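Local coordinates for protein 2-hydroxyhepta-2,4-diene-1,7-dioate isomerase (Corynebacterium glutamicum, PDB 4DBF) that belongs to the fumarylacetoacetate hydrolase (FAH) family, binds magnesium and probably acts as an oxaloacetate decarboxylase, at residues L74-P80 / V117-E121. Residues are numbered along the deposited sequence; the frame is centred on the assembly and turned at random.
Sequences LLAPMLP and VTGPE
Around the carbonyl oxygen of Leu-74, two waters lie within hydrogen-bonding distance of both Leu-74 O and Pro-120 O and can bridge the carbonyls, though each has more acceptors nearby than protons to give. The first water lies 2.7 Å from Leu-74 O and the second 2.9 Å. The case illustrates how segments running nearly antiparallel (162° apart) can be linked through shared water where direct backbone pairing is absent. Beside the waters, the Pro-120 ring turns its CG to Leu-74 CB at 4.1 Å, while its CD lies 3.7 Å from Leu-75 C. The backbones converge at Gly-119, which has no side chain to hold them apart: its CA comes within 3.5 Å of Ala-76 N. Further along, Val-117 uses both methyls. With CG1 anti to the backbone N (chi1 177°), that branch meets Ala-76 CB at 3.8 Å, leaving CG2 to meet Pro-80 CG tip to tip at 4.0 Å. Ala-76 CB also abuts Thr-118 O. The contact buries Met-78 O, for which the model offers no hydrogen-bond partner. This is structural packing, with the Val-117 side chain about 13 Å from the bound magnesium ion. It brings together strands 73-75 and 117-118, whose partners, 22-28 and 190-197, pair antiparallel with each other; Leu-74 packs on Ile-26 of the former and Val-117 on Ile-192 of the latter.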
# COMPACT_ATOMS: atom_id res chain seq x y z
N LEU A 74 10.76 13.39 -17.84
CA LEU A 74 10.94 12.41 -16.82
C LEU A 74 9.66 12.16 -16.06
O LEU A 74 8.97 13.05 -15.75
CB LEU A 74 11.99 12.89 -15.86
CG LEU A 74 13.39 12.83 -16.42
CD1 LEU A 74 14.34 13.56 -15.53
CD2 LEU A 74 13.83 11.41 -16.60
N LEU A 75 9.39 10.92 -15.79
CA LEU A 75 8.28 10.49 -14.94
C LEU A 75 8.84 9.87 -13.67
O LEU A 75 9.98 9.67 -13.58
CB LEU A 75 7.41 9.47 -15.66
CG LEU A 75 6.88 9.79 -17.05
CD1 LEU A 75 6.15 8.62 -17.64
CD2 LEU A 75 6.01 11.00 -17.04
N ALA A 76 8.01 9.56 -12.71
CA ALA A 76 8.44 8.77 -11.58
C ALA A 76 9.11 7.55 -12.15
O ALA A 76 8.57 6.93 -12.97
CB ALA A 76 7.27 8.38 -10.72
N PRO A 77 10.30 7.22 -11.71
CA PRO A 77 11.06 6.14 -12.30
C PRO A 77 10.53 4.74 -12.08
O PRO A 77 10.97 3.88 -12.71
CB PRO A 77 12.46 6.32 -11.72
CG PRO A 77 12.27 7.05 -10.49
CD PRO A 77 11.11 7.95 -10.72
N MET A 78 9.59 4.56 -11.19
CA MET A 78 8.91 3.29 -10.99
C MET A 78 7.42 3.50 -10.69
O MET A 78 7.03 4.52 -10.24
CB MET A 78 9.42 2.54 -9.77
CG MET A 78 10.72 1.83 -9.91
SD MET A 78 10.80 0.48 -11.07
CE MET A 78 12.49 0.65 -11.53
N LEU A 79 6.68 2.44 -10.87
CA LEU A 79 5.32 2.37 -10.41
C LEU A 79 5.30 1.30 -9.34
O LEU A 79 5.01 0.19 -9.58
CB LEU A 79 4.41 2.03 -11.55
CG LEU A 79 4.34 3.04 -12.66
CD1 LEU A 79 3.31 2.58 -13.67
CD2 LEU A 79 4.02 4.41 -12.16
N PRO A 80 5.65 1.69 -8.15
CA PRO A 80 5.83 0.71 -7.09
C PRO A 80 4.55 0.07 -6.61
O PRO A 80 3.60 0.76 -6.54
CB PRO A 80 6.45 1.52 -5.98
CG PRO A 80 5.99 2.89 -6.22
CD PRO A 80 5.81 3.05 -7.67
N VAL A 117 2.27 8.55 -5.42
CA VAL A 117 3.45 8.71 -6.22
C VAL A 117 3.20 9.63 -7.40
O VAL A 117 2.22 9.54 -8.05
CB VAL A 117 3.98 7.36 -6.71
CG1 VAL A 117 5.17 7.57 -7.61
CG2 VAL A 117 4.35 6.49 -5.53
N THR A 118 4.12 10.55 -7.61
CA THR A 118 4.18 11.36 -8.80
C THR A 118 5.63 11.61 -9.25
O THR A 118 6.56 11.20 -8.60
CB THR A 118 3.37 12.68 -8.65
OG1 THR A 118 3.18 13.28 -9.92
CG2 THR A 118 4.09 13.64 -7.81
N GLY A 119 5.80 12.27 -10.37
CA GLY A 119 7.11 12.44 -10.92
C GLY A 119 7.71 13.81 -10.81
O GLY A 119 7.09 14.69 -10.29
N PRO A 120 8.90 13.99 -11.34
CA PRO A 120 9.55 15.29 -11.36
C PRO A 120 8.72 16.33 -12.07
O PRO A 120 8.18 16.03 -13.07
CB PRO A 120 10.82 15.03 -12.12
CG PRO A 120 11.08 13.62 -11.93
CD PRO A 120 9.78 12.94 -11.82
N GLU A 121 8.67 17.52 -11.52
CA GLU A 121 7.92 18.65 -12.06
C GLU A 121 6.40 18.58 -12.02
O GLU A 121 5.79 19.54 -12.31
CB GLU A 121 8.40 19.10 -13.43
CG GLU A 121 9.88 19.23 -13.58
CD GLU A 121 10.53 20.23 -12.67
OE1 GLU A 121 9.88 21.14 -12.16
OE2 GLU A 121 11.74 20.13 -12.49
O HOH W 1 6.91 13.90 -14.22
O HOH W 2 9.39 15.95 -15.57